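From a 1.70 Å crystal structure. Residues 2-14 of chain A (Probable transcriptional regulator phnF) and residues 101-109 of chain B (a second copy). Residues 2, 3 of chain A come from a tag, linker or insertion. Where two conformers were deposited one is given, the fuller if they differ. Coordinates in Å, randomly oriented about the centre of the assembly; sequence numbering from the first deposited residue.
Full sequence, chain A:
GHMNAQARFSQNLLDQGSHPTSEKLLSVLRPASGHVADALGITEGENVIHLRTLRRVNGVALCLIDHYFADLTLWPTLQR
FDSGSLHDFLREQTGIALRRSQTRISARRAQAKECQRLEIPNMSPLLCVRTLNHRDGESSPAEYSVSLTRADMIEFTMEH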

# COMPACT_ATOMS: atom_id res chain seq x y z
N HIS A 2 4.81 9.41 -15.83
CA HIS A 2 5.55 8.48 -14.91
C HIS A 2 5.79 9.14 -13.54
O HIS A 2 6.12 10.33 -13.45
CB HIS A 2 6.88 8.06 -15.60
N MET A 3 5.62 8.39 -12.45
CA MET A 3 5.80 8.98 -11.11
C MET A 3 7.24 8.88 -10.56
O MET A 3 7.92 7.86 -10.71
CB MET A 3 4.81 8.34 -10.10
CG MET A 3 3.33 8.60 -10.44
SD MET A 3 2.23 7.73 -9.29
CE MET A 3 2.22 6.12 -9.91
N ASN A 4 7.70 9.95 -9.94
CA ASN A 4 8.96 9.86 -9.27
C ASN A 4 8.82 8.87 -8.11
O ASN A 4 7.71 8.54 -7.71
CB ASN A 4 9.43 11.23 -8.80
CG ASN A 4 8.49 11.89 -7.83
OD1 ASN A 4 8.92 12.47 -6.86
ND2 ASN A 4 7.19 11.82 -8.09
N ALA A 5 9.95 8.42 -7.60
CA ALA A 5 10.00 7.52 -6.41
C ALA A 5 10.27 8.33 -5.14
O ALA A 5 11.11 9.21 -5.18
CB ALA A 5 11.07 6.50 -6.64
N GLN A 6 9.53 8.08 -4.04
CA GLN A 6 9.62 8.80 -2.77
C GLN A 6 10.60 8.13 -1.81
O GLN A 6 10.74 8.56 -0.65
CB GLN A 6 8.26 8.84 -2.03
CG GLN A 6 7.17 9.63 -2.71
CD GLN A 6 6.28 10.38 -1.74
OE1 GLN A 6 5.81 11.49 -2.04
NE2 GLN A 6 6.03 9.78 -0.55
N ALA A 7 11.19 7.04 -2.27
CA ALA A 7 12.09 6.26 -1.44
C ALA A 7 13.22 5.71 -2.28
O ALA A 7 13.11 5.58 -3.51
CB ALA A 7 11.32 5.13 -0.69
N ARG A 8 14.31 5.41 -1.59
CA ARG A 8 15.52 4.83 -2.16
C ARG A 8 15.22 3.63 -3.02
O ARG A 8 15.68 3.59 -4.16
CB ARG A 8 16.51 4.49 -1.03
CG ARG A 8 17.83 3.84 -1.43
CD ARG A 8 18.87 4.84 -1.96
NE ARG A 8 19.57 4.19 -3.06
CZ ARG A 8 20.64 3.41 -2.92
NH1 ARG A 8 21.24 3.25 -1.75
NH2 ARG A 8 21.14 2.84 -4.00
N PHE A 9 14.44 2.66 -2.51
CA PHE A 9 14.17 1.40 -3.24
C PHE A 9 12.68 1.24 -3.57
O PHE A 9 11.88 1.69 -2.78
CB PHE A 9 14.59 0.22 -2.37
CG PHE A 9 16.07 0.20 -2.05
CD1 PHE A 9 16.52 0.60 -0.81
CD2 PHE A 9 17.00 -0.14 -3.04
CE1 PHE A 9 17.90 0.67 -0.50
CE2 PHE A 9 18.39 -0.11 -2.73
CZ PHE A 9 18.82 0.26 -1.48
N SER A 10 12.32 0.56 -4.67
CA SER A 10 10.88 0.26 -5.02
C SER A 10 10.64 -1.22 -4.99
O SER A 10 11.48 -1.99 -5.48
CB SER A 10 10.47 0.75 -6.43
OG SER A 10 10.57 2.16 -6.55
N GLN A 11 9.56 -1.69 -4.36
CA GLN A 11 9.21 -3.12 -4.38
C GLN A 11 7.79 -3.28 -4.93
O GLN A 11 6.88 -2.57 -4.52
CB GLN A 11 9.32 -3.84 -2.99
CG GLN A 11 10.79 -4.26 -2.48
CD GLN A 11 10.87 -4.76 -0.99
OE1 GLN A 11 11.91 -5.32 -0.55
NE2 GLN A 11 9.78 -4.59 -0.22
N ASN A 12 7.60 -4.21 -5.86
CA ASN A 12 6.28 -4.50 -6.39
C ASN A 12 5.34 -5.12 -5.35
O ASN A 12 5.61 -6.17 -4.72
CB ASN A 12 6.46 -5.31 -7.69
CG ASN A 12 5.15 -5.73 -8.37
OD1 ASN A 12 4.07 -5.75 -7.80
ND2 ASN A 12 5.29 -6.08 -9.66
N LEU A 13 4.23 -4.46 -5.12
CA LEU A 13 3.30 -4.86 -4.07
C LEU A 13 2.77 -6.25 -4.40
O LEU A 13 2.49 -7.02 -3.51
CB LEU A 13 2.15 -3.81 -3.95
CG LEU A 13 1.11 -4.07 -2.85
CD1 LEU A 13 1.78 -3.92 -1.47
CD2 LEU A 13 -0.02 -3.12 -2.98
N LEU A 14 2.67 -6.58 -5.68
CA LEU A 14 2.11 -7.88 -6.03
C LEU A 14 3.14 -9.00 -6.16
O LEU A 14 2.73 -10.16 -6.31
CB LEU A 14 1.23 -7.78 -7.30
CG LEU A 14 0.16 -6.69 -7.26
CD1 LEU A 14 -0.18 -6.26 -8.70
CD2 LEU A 14 -1.06 -7.19 -6.44
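Chain B, residues 101-109: SQTRISARR

Alternation is the defining habit of an extended chain: successive side chains leave a β-strand on opposite faces, so a segment lying against one face meets every second residue. The contact between the amino-terminal arm of one copy of phnF and residues 101-109 of the other is a compact example. Chain B is a strand throughout this stretch and continues one that begins earlier. The CA-to-CB bonds of B:Gln102, B:Arg104, B:Ser106 and B:Arg108 point toward chain A, whereas those of B:Thr103 and B:Ala107 point away. Chain A begins as an irregular but largely extended segment, turns around A:Gln6 to A:Arg8, and becomes a strand only at residues 9-12. Its first part runs in the same general sense as chain B, with the CA of A:Met3 8.0 Å from the CA of B:Arg104 and the CA of A:Gln6 7.1 Å from the CA of B:Ser106. These spacings leave room for side chains between the backbones, and no backbone-to-backbone hydrogen bond links the stretches.

The walk starts in the expression tag. A:Met3, a tag residue, extends its side chain toward the strand in an m, t, m conformation, placing CE 3.7 Å from CB of B:Gln102 and 4.0 Å from CG of B:Arg104. One water fastens the same end, accepting from N of A:Met3 at 2.6 Å and donating to OE1 of B:Gln102 at 2.5 Å.

The next residues line the path of B:Arg104, the residue most covered by the contact. O of A:Asn4 lies 3.5 Å from its CD, and CA of A:Ala5 sits over one face of its guanidinium. A:Gln6 then reaches further along the strand: its NE2 approaches OG of B:Ser106 to 2.6 Å and CD of B:Arg108 to 3.4 Å.

Beyond the turn, A:Phe9 directs its CA-to-CB bond away, and the following residue returns to the contact. At A:Ser10, OG receives a hydrogen bond from NH1 of B:Arg104, 2.9 Å long and nearly straight at 165°, as suits an acceptor near the guanidinium plane. A second water accepts from NH2 of B:Arg104 at 3.1 Å and makes a weak hydrogen bond with OG of A:Ser10 at 3.3 Å, so the arginine is tied to the serine both directly and through solvent.

A:Gln11 and A:Asn12 are out of reach. A:Leu13 closes the walk with a loose apolar contact, its CD2 4.4 Å from CD1 of B:Ile105.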

# COMPACT_ATOMS: atom_id res chain seq x y z
N SER B 101 -3.80 3.12 -13.85
CA SER B 101 -2.69 2.42 -14.50
C SER B 101 -1.54 2.04 -13.54
O SER B 101 -0.99 0.92 -13.62
CB SER B 101 -2.20 3.13 -15.75
OG SER B 101 -1.00 3.90 -15.57
N GLN B 102 -1.18 2.98 -12.66
CA GLN B 102 -0.07 2.71 -11.73
C GLN B 102 -0.39 3.26 -10.36
O GLN B 102 -1.03 4.28 -10.22
CB GLN B 102 1.16 3.41 -12.21
CG GLN B 102 1.85 2.54 -13.24
CD GLN B 102 2.78 3.29 -14.14
OE1 GLN B 102 3.15 4.44 -13.87
NE2 GLN B 102 3.18 2.64 -15.24
N THR B 103 0.12 2.59 -9.34
CA THR B 103 -0.13 3.12 -7.93
C THR B 103 1.22 3.04 -7.25
O THR B 103 1.97 2.09 -7.49
CB THR B 103 -1.09 2.21 -7.12
OG1 THR B 103 -2.40 2.16 -7.75
CG2 THR B 103 -1.31 2.83 -5.78
N ARG B 104 1.55 4.06 -6.45
CA ARG B 104 2.76 4.03 -5.58
C ARG B 104 2.30 4.23 -4.14
O ARG B 104 1.55 5.21 -3.87
CB ARG B 104 3.81 5.06 -5.93
CG ARG B 104 4.68 4.64 -7.13
CD ARG B 104 5.91 5.56 -7.32
NE ARG B 104 6.78 4.87 -8.29
CZ ARG B 104 7.88 4.19 -8.00
NH1 ARG B 104 8.38 4.06 -6.75
NH2 ARG B 104 8.53 3.61 -9.01
N ILE B 105 2.82 3.43 -3.21
CA ILE B 105 2.41 3.59 -1.80
C ILE B 105 3.61 3.72 -0.89
O ILE B 105 4.52 2.88 -0.95
CB ILE B 105 1.66 2.31 -1.32
CG1 ILE B 105 0.39 2.10 -2.17
CG2 ILE B 105 1.20 2.45 0.16
CD1 ILE B 105 -0.51 1.05 -1.59
N SER B 106 3.61 4.77 -0.05
CA SER B 106 4.76 5.07 0.77
C SER B 106 4.23 5.58 2.10
O SER B 106 3.04 5.80 2.25
CB SER B 106 5.62 6.14 0.05
OG SER B 106 4.99 7.42 0.03
N ALA B 107 5.09 5.64 3.10
CA ALA B 107 4.67 6.19 4.36
C ALA B 107 5.74 7.20 4.76
O ALA B 107 6.92 7.01 4.54
CB ALA B 107 4.49 5.14 5.37
N ARG B 108 5.31 8.30 5.35
CA ARG B 108 6.27 9.30 5.88
C ARG B 108 5.68 10.05 7.04
O ARG B 108 4.51 9.94 7.31
CB ARG B 108 6.63 10.29 4.79
CG ARG B 108 5.45 10.99 4.16
CD ARG B 108 5.39 10.77 2.63
NE ARG B 108 4.74 11.87 1.85
CZ ARG B 108 4.59 13.14 2.26
NH1 ARG B 108 5.06 13.57 3.43
NH2 ARG B 108 3.95 14.00 1.48
N ARG B 109 6.55 10.80 7.73
CA ARG B 109 6.09 11.64 8.83
C ARG B 109 5.49 12.91 8.22
O ARG B 109 5.99 13.38 7.21
CB ARG B 109 7.24 11.87 9.82
CG ARG B 109 7.34 10.70 10.77
CD ARG B 109 8.36 10.88 11.90
NE ARG B 109 9.73 10.67 11.42
CZ ARG B 109 10.62 9.84 11.97
NH1 ARG B 109 10.30 9.16 13.07
NH2 ARG B 109 11.85 9.72 11.46
O HOH W 1 4.86 5.90 -12.89
O HOH W 2 10.97 1.82 -9.79